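Long-range contact in cell wall binding protein cwp8 (Peptoclostridium difficile, PDB 5J6Q), which probably anchors itself to the bacterial cell wall through three tandem CWB2 modules of Toprim-like fold in the S-layer of this organism: residues E427-Q439 and N527-A541. Sequence-based numbering, arbitrary orientation.
With SO4 (sulfate ion), chain D.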
# COMPACT_ATOMS: atom_id res chain seq x y z
N GLU A 427 14.68 24.87 22.59
CA GLU A 427 13.66 24.51 21.57
C GLU A 427 13.12 23.04 21.62
O GLU A 427 11.97 22.83 21.33
CB GLU A 427 14.16 24.81 20.17
CG GLU A 427 15.33 23.96 19.73
CD GLU A 427 16.53 24.81 19.35
OE1 GLU A 427 16.32 26.00 19.01
OE2 GLU A 427 17.67 24.29 19.41
N ALA A 428 13.93 22.09 21.97
CA ALA A 428 13.49 20.73 22.06
C ALA A 428 12.45 20.57 23.22
O ALA A 428 11.68 19.65 23.09
CB ALA A 428 14.67 19.86 22.32
N ASP A 429 12.50 21.43 24.35
CA ASP A 429 11.51 21.37 25.45
C ASP A 429 10.31 22.17 25.08
O ASP A 429 9.17 21.84 25.47
CB ASP A 429 12.00 21.99 26.79
CG ASP A 429 12.98 21.14 27.52
OD1 ASP A 429 13.05 19.89 27.23
OD2 ASP A 429 13.69 21.67 28.37
N ALA A 430 10.56 23.26 24.38
CA ALA A 430 9.55 24.22 23.98
C ALA A 430 8.56 23.68 23.00
O ALA A 430 7.37 23.86 23.24
CB ALA A 430 10.21 25.45 23.42
N MET A 431 9.02 23.03 21.90
CA MET A 431 8.21 22.42 20.87
C MET A 431 7.06 21.58 21.41
O MET A 431 6.07 21.42 20.75
CB MET A 431 9.08 21.48 20.10
CG MET A 431 8.45 21.03 18.92
SD MET A 431 8.41 22.41 17.73
CE MET A 431 10.16 22.78 17.65
N SER A 432 7.23 21.04 22.56
CA SER A 432 6.24 20.24 23.23
C SER A 432 4.94 21.03 23.64
O SER A 432 3.84 20.45 23.78
CB SER A 432 6.94 19.62 24.44
OG SER A 432 7.60 18.40 24.11
N ILE A 433 5.07 22.35 23.79
CA ILE A 433 3.94 23.21 24.20
C ILE A 433 3.39 24.01 23.03
O ILE A 433 2.41 24.69 23.21
CB ILE A 433 4.52 24.10 25.38
CG1 ILE A 433 3.39 24.61 26.28
CG2 ILE A 433 5.31 25.29 24.80
CD1 ILE A 433 2.40 23.53 26.79
N SER A 434 3.99 23.93 21.78
CA SER A 434 3.42 24.66 20.65
C SER A 434 1.95 24.33 20.36
O SER A 434 1.21 25.27 20.19
CB SER A 434 4.25 24.41 19.38
OG SER A 434 5.49 25.11 19.55
N ALA A 435 1.52 23.05 20.32
CA ALA A 435 0.12 22.79 19.98
C ALA A 435 -0.80 23.45 21.03
O ALA A 435 -1.72 24.10 20.67
CB ALA A 435 -0.15 21.29 19.95
N ARG A 436 -0.50 23.24 22.32
CA ARG A 436 -1.33 23.74 23.41
C ARG A 436 -1.42 25.23 23.32
O ARG A 436 -2.55 25.75 23.45
CB ARG A 436 -0.74 23.27 24.75
CG ARG A 436 -1.26 24.03 25.92
CD ARG A 436 -2.73 23.60 26.09
NE ARG A 436 -3.36 24.28 27.21
CZ ARG A 436 -4.45 23.82 27.84
NH1 ARG A 436 -4.96 24.50 28.85
NH2 ARG A 436 -5.03 22.67 27.45
N ALA A 437 -0.28 25.92 23.06
CA ALA A 437 -0.32 27.36 22.95
C ALA A 437 -1.10 27.79 21.72
O ALA A 437 -1.93 28.71 21.85
CB ALA A 437 1.06 27.93 22.87
N ALA A 438 -0.86 27.13 20.55
CA ALA A 438 -1.58 27.47 19.34
C ALA A 438 -3.07 27.28 19.61
O ALA A 438 -3.88 28.00 19.08
CB ALA A 438 -1.19 26.58 18.17
N GLN A 439 -3.40 26.29 20.40
CA GLN A 439 -4.79 25.95 20.68
C GLN A 439 -5.49 27.02 21.61
O GLN A 439 -6.70 26.95 21.78
CB GLN A 439 -4.84 24.59 21.36
CG GLN A 439 -6.27 24.11 21.53
CD GLN A 439 -6.42 22.90 22.39
OE1 GLN A 439 -7.43 22.74 23.11
NE2 GLN A 439 -5.49 22.01 22.35
N ASN A 527 18.64 19.32 16.33
CA ASN A 527 17.43 20.14 16.56
C ASN A 527 16.72 20.68 15.28
O ASN A 527 15.47 20.87 15.29
CB ASN A 527 17.78 21.24 17.54
CG ASN A 527 17.95 20.68 18.98
OD1 ASN A 527 17.83 19.45 19.22
ND2 ASN A 527 18.16 21.50 20.00
N GLY A 528 17.46 20.88 14.19
CA GLY A 528 16.82 21.26 12.95
C GLY A 528 15.71 20.27 12.59
O GLY A 528 14.75 20.66 11.89
N GLN A 529 15.78 18.98 13.10
CA GLN A 529 14.74 18.00 12.74
C GLN A 529 13.39 18.26 13.50
O GLN A 529 12.40 17.57 13.27
CB GLN A 529 15.25 16.57 13.01
CG GLN A 529 16.35 16.17 12.01
CD GLN A 529 15.87 16.21 10.59
OE1 GLN A 529 14.91 15.59 10.21
NE2 GLN A 529 16.63 16.91 9.76
N LEU A 530 13.38 19.23 14.38
CA LEU A 530 12.17 19.62 15.09
C LEU A 530 11.26 20.40 14.16
O LEU A 530 10.11 20.73 14.53
CB LEU A 530 12.52 20.45 16.33
CG LEU A 530 13.09 19.53 17.49
CD1 LEU A 530 13.54 20.58 18.54
CD2 LEU A 530 11.99 18.62 18.16
N VAL A 531 11.73 20.66 12.92
CA VAL A 531 10.88 21.47 12.03
C VAL A 531 9.55 20.80 11.71
O VAL A 531 8.55 21.48 11.55
CB VAL A 531 11.66 21.77 10.72
CG1 VAL A 531 12.02 20.44 10.04
CG2 VAL A 531 10.80 22.65 9.79
N ASP A 532 9.52 19.45 11.64
CA ASP A 532 8.25 18.78 11.33
C ASP A 532 7.19 19.07 12.47
O ASP A 532 6.02 19.35 12.21
CB ASP A 532 8.49 17.26 11.16
CG ASP A 532 9.20 16.92 9.84
OD1 ASP A 532 9.31 17.81 8.94
OD2 ASP A 532 9.62 15.79 9.69
N ALA A 533 7.64 18.96 13.68
CA ALA A 533 6.90 19.18 14.84
C ALA A 533 6.31 20.63 14.74
O ALA A 533 5.11 20.80 14.92
CB ALA A 533 7.79 19.04 16.07
N LEU A 534 7.16 21.63 14.46
CA LEU A 534 6.70 23.00 14.39
C LEU A 534 5.72 23.21 13.18
O LEU A 534 4.75 23.89 13.38
CB LEU A 534 7.92 23.97 14.46
CG LEU A 534 8.57 24.26 13.18
CD1 LEU A 534 7.82 25.46 12.48
CD2 LEU A 534 10.03 24.54 13.43
N THR A 535 5.89 22.59 11.99
CA THR A 535 4.84 22.85 10.96
C THR A 535 3.51 22.18 11.35
O THR A 535 2.46 22.72 11.01
CB THR A 535 5.23 22.36 9.57
OG1 THR A 535 5.58 21.00 9.57
CG2 THR A 535 6.39 23.17 8.98
N ALA A 536 3.55 21.03 12.12
CA ALA A 536 2.30 20.42 12.52
C ALA A 536 1.64 20.96 13.82
O ALA A 536 0.45 20.62 14.08
CB ALA A 536 2.46 18.90 12.67
N ALA A 537 2.27 21.76 14.61
CA ALA A 537 1.61 22.14 15.84
C ALA A 537 0.18 22.85 15.58
O ALA A 537 -0.68 22.55 16.36
CB ALA A 537 2.51 23.03 16.67
N PRO A 538 -0.08 23.78 14.59
CA PRO A 538 -1.46 24.38 14.43
C PRO A 538 -2.41 23.31 14.04
O PRO A 538 -3.62 23.39 14.31
CB PRO A 538 -1.27 25.46 13.32
CG PRO A 538 0.28 25.32 12.89
CD PRO A 538 0.95 24.65 14.01
N LEU A 539 -1.88 22.25 13.31
CA LEU A 539 -2.73 21.16 12.93
C LEU A 539 -3.13 20.37 14.19
O LEU A 539 -4.35 20.12 14.42
CB LEU A 539 -2.04 20.32 11.87
CG LEU A 539 -2.65 18.94 11.72
CD1 LEU A 539 -4.02 19.06 11.08
CD2 LEU A 539 -1.84 18.09 10.79
N ALA A 540 -2.15 20.01 15.03
CA ALA A 540 -2.51 19.33 16.27
C ALA A 540 -3.40 20.29 17.14
O ALA A 540 -4.31 19.77 17.79
CB ALA A 540 -1.30 18.96 17.07
N ALA A 541 -3.13 21.65 17.15
CA ALA A 541 -4.01 22.57 17.92
C ALA A 541 -5.47 22.45 17.41
O ALA A 541 -6.40 22.33 18.24
CB ALA A 541 -3.57 24.02 17.73
S SO4 D . 15.20 17.32 5.59
O1 SO4 D . 16.23 17.52 6.65
O2 SO4 D . 15.67 16.56 4.57
O3 SO4 D . 14.79 18.53 5.03
O4 SO4 D . 13.98 16.64 6.21
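Asn527 ND2 donates a hydrogen bond of 2.9 Å to Glu427 OE2, reaching the anti lone pair of the carboxylate in a fairly straight bond. The acceptor lies close to the plane of the amide, while the carboxylate itself stands almost perpendicular to that plane, 86° away. Arg498 NH1 is hydrogen-bonded to the other end of the amide, OD1, so that both polar atoms of Asn527 are engaged. The two segments belong to different CWB2 repeats, each built around a parallel sheet with flanking helices, and their helices pack together where these two repeats meet.

Beside the bond, Leu530 lays its CD1 methyl against the backbone of Ala428, 3.5 Å from CA. Met431 then lies between the two segments. Its CG is anti to the backbone N (chi1 -169°) and rests on Ala533 CB at 3.5 Å; bends at chi2 and chi3 carry SD to Leu534 CB and bring the CE methyl alongside Leu530 CB, 3.6 Å away.

Further along, mostly small residues line the interface, and helix 434-438 passes helix 531-541 at -48° with axes 7.6 Å apart. Ala435 and Ala537 have their CA atoms just 4.4 Å from each other, a spacing that side chains no larger than alanine and serine permit here. Ser434 offers Ala537 its CB, while its OG turns to the carbonyl oxygen of Leu326 in a hydrogen bond. Helix 329-334 adds a third wall, its Ser333 touching Ala438, Pro538 and Ala541. At this end Ala541 CB meets Ala438 CB and sits 3.5 Å from both Ala435 O and Gln439 N, the two atoms of one helical hydrogen bond.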